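Local coordinates for protein dihydrodipicolinate synthase (Methanocaldococcus jannaschii DSM 2661, PDB 2YXG) that probably condenses pyruvate with aspartate-beta-semialdehyde to give 4-hydroxy-tetrahydrodipicolinate, a step of lysine biosynthesis, at residues A[206-211]-A[232-237]; A[79-84]-A[115-120]; A[7-12]-A[21-26]. All coordinates share one frame; numbering follows the deposited sequence.

The three contacts follow one another along the chain; none nests in or crosses another. Contact 3 comes first. It closes the short loop from strand 4-7 through the small hairpin 13-14/17-18 to helix 20-32. Contact 2 closes a longer loop, which carries the rest of helix 81-94 and strand 98-102, and ties two neighbouring outer helices of the barrel. Contact 1 closes the helical hairpin of 209-221 and 224-240, where the barrel passes into the C-terminal helices. Contacts 1 and 3 touch: the side chain of Asn206 packs against the backbone of Ala8 and Ile9. Contact 2 stands apart, its centre about 35 Å from that of contact 1, across the centre of the chain.

Contact 1 of 3, residues A[206-211]-A[232-237]; sequences NIVPKE and YKLFPL
Lys233 NZ lies 4.1 Å from Glu211 CG, and the two side chains cross obliquely. NZ is 4.8 Å from Glu211 OE2. This is too long for a salt bridge, but the opposite charges probably attract. The polar pair lies beside an apolar patch. Leu234 CD1 packs 4.2 Å from Glu211 CB and also touches Val208 CG2. Val208 and Leu237 meet tip to tip, with CG2 of the valine 3.8 Å from CD2 of the leucine. Val208 CG2 sits between the backbone N and the carbonyl carbon, while CG1 is anti to that carbon (chi1 -76°). Leu237 CD2 also meets Ile207 CG2 at 4.0 Å. One methyl thus packs against two residues next to each other in the chain. Val208 is the N-cap residue of helix 209-221. The other helix kinks at Pro236, whose N has no hydrogen, and Leu237 N also lacks a bond to the turn before. Phe235 makes an edge-to-face stack with His175 of the second subunit. Leu237 also packs on helix 273-286, and Ile207 on helix 248-256. The contact joins the helix after the eighth strand of the (beta/alpha)8 barrel to the C-terminal helical domain of the DapA family.

Contact 2 of 3, residues A[79-84]-A[115-120]; sequences NCTEEA and RKHFGK
Thr81, in the first turn of helix 81-94, faces His117 on helix 111-124, and their CA atoms come within 5.6 Å. The helices have regular backbone bonds here. Ala84 N reaches Cys80 O at 3.0 Å, and Lys120 N reaches Lys116 O at 2.9 Å. Cys80 is the N-cap residue of its helix. His117 and Thr81 carry most of the contact. His117 CG is anti to the backbone N (chi1 -179°). The ring lies at the start of the other helix. The Thr81 and His117 side chains slide past each other in opposite directions. Thr81 N lies at the ring edge, in its plane, and the Cys80 carbonyl carbon is near that plane too. Ala84 CB approaches the ring obliquely. On its own helix, the ring also turns an edge to a face of the Phe118 ring. Both helices belong to the outer layer of the (beta/alpha)8 barrel, where they follow strands 71-75 and 98-102. They are consecutive barrel helices, packed side by side. Thr81 CG2 lies against the His117 ring and also against Lys120, 3.7 Å from CB and 3.8 Å from CG of the lysine. The Thr81 and Lys120 side chains cross at about a right angle. The lysine chain then bends at chi2 (-78°) and again at chi3, and NZ turns off from the other helix. The contact also borders a third subunit. Thr81 makes backbone hydrogen bonds to it, and Leu266 of that subunit packs on Thr81 and Lys116. Asn79 packs on Tyr106, which is predicted to belong to the catalytic proton relay. Asn79 ND2 is hydrogen-bonded to Tyr105 O.

Contact 3 of 3, residues A[7-12]-A[21-26]; sequences PAIITP and DGLEEN
Leu23 meets Ile9 and Pro12 at about right angles, through one methyl, CD1. The contact lies in the first beta-alpha unit of the (beta/alpha)8 barrel, where the loop after strand 4-7 packs on helix 20-32. Leu23 CG is anti to the backbone N (chi1 -173°), and a chi2 of 67° puts CD1 toward Ile9 and Pro12. CD1 lies 3.6 Å from Ile9 CD1 and 3.8 Å from Pro12 CD. The proline ring also lies against the helix backbone, with its CG 3.7 Å from Leu23 N. Pro12 and Asn26 slide past each other in opposite directions, with CG of the ring 3.8 Å from Asn26 ND2. Ile10 crosses Asn26 at about a right angle, and its CD1 is 4.2 Å from ND2. The Ile10 side chain also comes about 4 Å from that of Thr44, a predicted pyruvate-binding residue, so this loop borders the probable active site. Thr11 OG1 is hydrogen-bonded to Gly45 O. Asn26 ND2 is hydrogen-bonded to Pro260 O and to a water. The water accepts from ND2 at 2.6 Å and donates to Ile10 O at 2.9 Å.

Contact 1 of 3, residues A[206-211]-A[232-237]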
# COMPACT_ATOMS: atom_id res chain seq x y z
N ASN A 206 22.56 18.19 -7.97
CA ASN A 206 23.65 17.88 -8.96
C ASN A 206 23.58 18.63 -10.32
O ASN A 206 24.60 18.75 -11.01
CB ASN A 206 23.74 16.39 -9.25
CG ASN A 206 24.22 15.59 -8.04
OD1 ASN A 206 23.45 14.85 -7.41
ND2 ASN A 206 25.52 15.71 -7.73
N ILE A 207 22.37 19.08 -10.68
CA ILE A 207 22.01 19.63 -11.98
C ILE A 207 21.90 21.16 -11.84
O ILE A 207 22.43 21.93 -12.66
CB ILE A 207 20.59 19.07 -12.48
CG1 ILE A 207 20.60 17.57 -12.73
CG2 ILE A 207 20.11 19.76 -13.78
CD1 ILE A 207 21.86 17.16 -13.49
N VAL A 208 21.18 21.58 -10.81
CA VAL A 208 20.92 23.01 -10.58
C VAL A 208 21.31 23.41 -9.16
O VAL A 208 20.46 23.85 -8.39
CB VAL A 208 19.44 23.38 -10.86
CG1 VAL A 208 19.21 23.45 -12.40
CG2 VAL A 208 18.51 22.39 -10.23
N PRO A 209 22.62 23.24 -8.82
CA PRO A 209 23.07 23.56 -7.42
C PRO A 209 22.75 24.99 -6.98
O PRO A 209 22.30 25.20 -5.87
CB PRO A 209 24.60 23.35 -7.46
CG PRO A 209 24.97 23.21 -8.91
CD PRO A 209 23.74 22.80 -9.68
N LYS A 210 22.94 25.97 -7.86
CA LYS A 210 22.79 27.35 -7.42
C LYS A 210 21.33 27.70 -7.09
O LYS A 210 21.04 28.37 -6.09
CB LYS A 210 23.39 28.32 -8.44
CG LYS A 210 23.33 29.78 -8.03
CD LYS A 210 24.16 30.65 -9.02
CE LYS A 210 23.74 32.15 -9.02
NZ LYS A 210 24.20 32.82 -10.30
N GLU A 211 20.43 27.19 -7.91
CA GLU A 211 19.01 27.40 -7.74
C GLU A 211 18.46 26.71 -6.48
O GLU A 211 17.73 27.32 -5.69
CB GLU A 211 18.30 26.93 -9.00
CG GLU A 211 18.69 27.71 -10.28
CD GLU A 211 19.98 27.21 -10.98
OE1 GLU A 211 20.81 26.43 -10.41
OE2 GLU A 211 20.19 27.64 -12.13
N TYR A 232 8.50 25.73 -7.89
CA TYR A 232 7.65 25.51 -9.06
C TYR A 232 8.37 25.64 -10.37
O TYR A 232 8.02 24.95 -11.30
CB TYR A 232 6.38 26.37 -9.05
CG TYR A 232 5.45 25.83 -8.00
CD1 TYR A 232 4.89 24.55 -8.16
CD2 TYR A 232 5.21 26.54 -6.82
CE1 TYR A 232 4.08 24.00 -7.18
CE2 TYR A 232 4.38 26.00 -5.84
CZ TYR A 232 3.85 24.72 -6.03
OH TYR A 232 3.07 24.14 -5.10
N LYS A 233 9.38 26.50 -10.46
CA LYS A 233 10.18 26.55 -11.68
C LYS A 233 10.95 25.21 -11.90
O LYS A 233 11.12 24.77 -13.04
CB LYS A 233 11.17 27.75 -11.64
CG LYS A 233 12.24 27.72 -12.74
CD LYS A 233 13.19 28.93 -12.58
CE LYS A 233 14.63 28.55 -12.07
NZ LYS A 233 15.77 29.55 -12.45
N LEU A 234 11.42 24.60 -10.82
CA LEU A 234 12.15 23.32 -10.87
C LEU A 234 11.31 22.05 -10.78
O LEU A 234 11.82 20.94 -10.86
CB LEU A 234 13.18 23.28 -9.70
CG LEU A 234 14.19 24.45 -9.61
CD1 LEU A 234 15.16 24.21 -8.44
CD2 LEU A 234 14.90 24.52 -10.93
N PHE A 235 10.01 22.24 -10.58
CA PHE A 235 9.10 21.15 -10.35
C PHE A 235 9.06 20.10 -11.47
O PHE A 235 9.10 18.88 -11.19
CB PHE A 235 7.68 21.68 -10.02
CG PHE A 235 6.77 20.59 -9.59
CD1 PHE A 235 7.09 19.80 -8.47
CD2 PHE A 235 5.65 20.27 -10.36
CE1 PHE A 235 6.25 18.72 -8.10
CE2 PHE A 235 4.79 19.23 -9.98
CZ PHE A 235 5.09 18.46 -8.86
N PRO A 236 8.99 20.54 -12.73
CA PRO A 236 9.14 19.49 -13.75
C PRO A 236 10.49 18.74 -13.69
O PRO A 236 10.56 17.54 -13.91
CB PRO A 236 8.96 20.24 -15.07
CG PRO A 236 8.14 21.48 -14.70
CD PRO A 236 8.69 21.86 -13.32
N LEU A 237 11.56 19.46 -13.43
CA LEU A 237 12.86 18.83 -13.31
C LEU A 237 12.92 17.85 -12.12
O LEU A 237 13.44 16.76 -12.27
CB LEU A 237 13.93 19.87 -13.13
CG LEU A 237 15.36 19.30 -13.03
CD1 LEU A 237 15.75 18.55 -14.30
CD2 LEU A 237 16.30 20.49 -12.72

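Contact 2 of 3, residues A[79-84]-A[115-120]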
# COMPACT_ATOMS: atom_id res chain seq x y z
N ASN A 79 23.27 -3.39 5.07
CA ASN A 79 22.29 -4.23 5.78
C ASN A 79 23.02 -5.32 6.62
O ASN A 79 22.40 -6.25 7.12
CB ASN A 79 21.23 -4.81 4.79
CG ASN A 79 21.81 -5.82 3.86
OD1 ASN A 79 23.04 -6.03 3.83
ND2 ASN A 79 20.94 -6.51 3.10
N CYS A 80 24.34 -5.22 6.71
CA CYS A 80 25.10 -6.07 7.59
C CYS A 80 25.76 -5.17 8.61
O CYS A 80 26.58 -4.32 8.24
CB CYS A 80 26.19 -6.85 6.75
SG CYS A 80 27.38 -7.80 7.78
N THR A 81 25.47 -5.38 9.90
CA THR A 81 26.00 -4.46 10.94
C THR A 81 27.55 -4.40 10.98
O THR A 81 28.14 -3.33 11.09
CB THR A 81 25.43 -4.78 12.32
OG1 THR A 81 24.00 -4.84 12.21
CG2 THR A 81 25.80 -3.69 13.39
N GLU A 82 28.20 -5.54 10.81
CA GLU A 82 29.66 -5.62 10.83
C GLU A 82 30.25 -4.77 9.71
O GLU A 82 31.25 -4.09 9.90
CB GLU A 82 30.13 -7.10 10.72
CG GLU A 82 31.66 -7.31 10.80
CD GLU A 82 32.10 -8.80 10.49
OE1 GLU A 82 31.39 -9.77 10.85
OE2 GLU A 82 33.18 -8.99 9.88
N GLU A 83 29.63 -4.83 8.54
CA GLU A 83 30.10 -4.04 7.42
C GLU A 83 29.80 -2.56 7.62
O GLU A 83 30.60 -1.71 7.17
CB GLU A 83 29.54 -4.57 6.09
CG GLU A 83 29.89 -3.68 4.90
CD GLU A 83 29.36 -4.18 3.55
OE1 GLU A 83 28.11 -4.27 3.36
OE2 GLU A 83 30.20 -4.43 2.64
N ALA A 84 28.67 -2.23 8.28
CA ALA A 84 28.34 -0.79 8.53
C ALA A 84 29.41 -0.14 9.45
O ALA A 84 29.89 0.97 9.20
CB ALA A 84 26.84 -0.59 9.12
N ARG A 115 17.72 -0.25 16.16
CA ARG A 115 18.38 0.48 17.25
C ARG A 115 19.76 -0.11 17.50
O ARG A 115 20.75 0.59 17.60
CB ARG A 115 17.51 0.46 18.51
CG ARG A 115 17.91 1.45 19.67
CD ARG A 115 17.18 1.09 21.03
NE ARG A 115 17.57 -0.26 21.50
CZ ARG A 115 18.80 -0.55 21.95
NH1 ARG A 115 19.73 0.42 22.03
NH2 ARG A 115 19.11 -1.78 22.32
N LYS A 116 19.83 -1.43 17.59
CA LYS A 116 21.07 -2.11 17.93
C LYS A 116 22.08 -1.92 16.80
O LYS A 116 23.23 -1.57 17.05
CB LYS A 116 20.81 -3.60 18.08
CG LYS A 116 20.30 -4.08 19.44
CD LYS A 116 20.21 -5.64 19.43
CE LYS A 116 20.23 -6.21 20.81
NZ LYS A 116 18.85 -6.27 21.40
N HIS A 117 21.63 -2.15 15.56
CA HIS A 117 22.41 -1.80 14.37
C HIS A 117 23.00 -0.39 14.44
O HIS A 117 24.23 -0.25 14.37
CB HIS A 117 21.61 -1.99 13.08
CG HIS A 117 22.37 -1.65 11.83
ND1 HIS A 117 22.31 -0.41 11.24
CD2 HIS A 117 23.18 -2.41 11.05
CE1 HIS A 117 23.05 -0.42 10.13
NE2 HIS A 117 23.59 -1.62 10.01
N PHE A 118 22.17 0.64 14.62
CA PHE A 118 22.72 2.04 14.61
C PHE A 118 23.54 2.32 15.88
O PHE A 118 24.40 3.16 15.88
CB PHE A 118 21.62 3.14 14.42
CG PHE A 118 21.02 3.17 13.04
CD1 PHE A 118 21.83 3.38 11.90
CD2 PHE A 118 19.68 2.95 12.84
CE1 PHE A 118 21.29 3.40 10.62
CE2 PHE A 118 19.12 3.01 11.53
CZ PHE A 118 19.92 3.23 10.45
N GLY A 119 23.20 1.63 16.97
CA GLY A 119 23.96 1.69 18.22
C GLY A 119 25.40 1.25 17.99
O GLY A 119 26.31 1.93 18.43
N LYS A 120 25.60 0.14 17.29
CA LYS A 120 26.97 -0.35 16.99
C LYS A 120 27.72 0.64 16.09
O LYS A 120 28.93 0.85 16.27
CB LYS A 120 26.98 -1.76 16.33
CG LYS A 120 26.31 -2.91 17.12
CD LYS A 120 27.18 -3.46 18.29
CE LYS A 120 28.14 -4.59 17.82
NZ LYS A 120 29.36 -4.86 18.73

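Contact 3 of 3, residues A[7-12]-A[21-26]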
# COMPACT_ATOMS: atom_id res chain seq x y z
N PRO A 7 24.31 17.87 -1.97
CA PRO A 7 23.94 16.96 -3.04
C PRO A 7 24.49 15.59 -2.83
O PRO A 7 25.61 15.45 -2.31
CB PRO A 7 24.57 17.57 -4.31
CG PRO A 7 25.48 18.73 -3.77
CD PRO A 7 25.24 18.96 -2.36
N ALA A 8 23.70 14.58 -3.24
CA ALA A 8 24.14 13.20 -3.21
C ALA A 8 24.78 12.99 -4.55
O ALA A 8 24.10 12.92 -5.60
CB ALA A 8 22.95 12.24 -2.97
N ILE A 9 26.11 13.02 -4.56
CA ILE A 9 26.82 13.06 -5.82
C ILE A 9 26.81 11.73 -6.52
O ILE A 9 26.82 10.65 -5.87
CB ILE A 9 28.26 13.58 -5.73
CG1 ILE A 9 29.11 12.71 -4.78
CG2 ILE A 9 28.23 15.10 -5.40
CD1 ILE A 9 30.63 12.79 -5.05
N ILE A 10 26.74 11.79 -7.85
CA ILE A 10 26.93 10.60 -8.61
C ILE A 10 28.38 10.18 -8.58
O ILE A 10 29.29 10.98 -8.28
CB ILE A 10 26.47 10.78 -10.06
CG1 ILE A 10 27.38 11.82 -10.78
CG2 ILE A 10 24.98 11.12 -10.08
CD1 ILE A 10 27.65 11.51 -12.23
N THR A 11 28.60 8.90 -8.87
CA THR A 11 29.94 8.40 -9.16
C THR A 11 30.05 8.30 -10.71
O THR A 11 29.47 7.42 -11.31
CB THR A 11 30.21 7.02 -8.46
OG1 THR A 11 29.98 7.13 -7.04
CG2 THR A 11 31.64 6.52 -8.68
N PRO A 12 30.81 9.19 -11.35
CA PRO A 12 30.95 9.10 -12.82
C PRO A 12 31.94 8.00 -13.19
O PRO A 12 32.90 7.78 -12.46
CB PRO A 12 31.48 10.48 -13.22
CG PRO A 12 31.99 11.11 -11.95
CD PRO A 12 31.61 10.29 -10.78
N ASP A 21 38.90 12.36 -12.34
CA ASP A 21 38.96 13.72 -12.84
C ASP A 21 37.54 14.29 -12.98
O ASP A 21 37.27 15.46 -12.62
CB ASP A 21 39.74 13.76 -14.17
CG ASP A 21 41.22 13.23 -14.03
OD1 ASP A 21 41.83 13.37 -12.94
OD2 ASP A 21 41.78 12.65 -15.00
N GLY A 22 36.61 13.46 -13.46
CA GLY A 22 35.25 13.93 -13.63
C GLY A 22 34.63 14.23 -12.30
O GLY A 22 33.96 15.26 -12.13
N LEU A 23 34.91 13.34 -11.34
CA LEU A 23 34.51 13.47 -9.96
C LEU A 23 34.99 14.80 -9.34
O LEU A 23 34.21 15.56 -8.75
CB LEU A 23 34.99 12.25 -9.16
CG LEU A 23 34.57 12.03 -7.70
CD1 LEU A 23 33.04 11.74 -7.57
CD2 LEU A 23 35.35 10.88 -7.14
N GLU A 24 36.27 15.10 -9.50
CA GLU A 24 36.85 16.37 -9.02
C GLU A 24 36.13 17.59 -9.57
O GLU A 24 35.75 18.51 -8.82
CB GLU A 24 38.31 16.45 -9.46
CG GLU A 24 39.05 17.67 -8.94
CD GLU A 24 40.57 17.53 -9.08
OE1 GLU A 24 41.04 16.84 -10.02
OE2 GLU A 24 41.28 18.10 -8.24
N GLU A 25 35.97 17.59 -10.89
CA GLU A 25 35.30 18.62 -11.62
C GLU A 25 33.85 18.77 -11.15
O GLU A 25 33.36 19.90 -10.97
CB GLU A 25 35.44 18.33 -13.12
CG GLU A 25 34.20 18.60 -13.95
CD GLU A 25 34.43 18.62 -15.47
OE1 GLU A 25 35.33 17.91 -16.01
OE2 GLU A 25 33.65 19.38 -16.12
N ASN A 26 33.16 17.65 -10.89
CA ASN A 26 31.77 17.76 -10.32
C ASN A 26 31.79 18.40 -8.94
O ASN A 26 31.01 19.29 -8.63
CB ASN A 26 31.06 16.42 -10.24
CG ASN A 26 30.66 15.90 -11.55
OD1 ASN A 26 30.57 16.64 -12.51
ND2 ASN A 26 30.41 14.58 -11.62
O HOH W 1 29.95 13.56 -9.31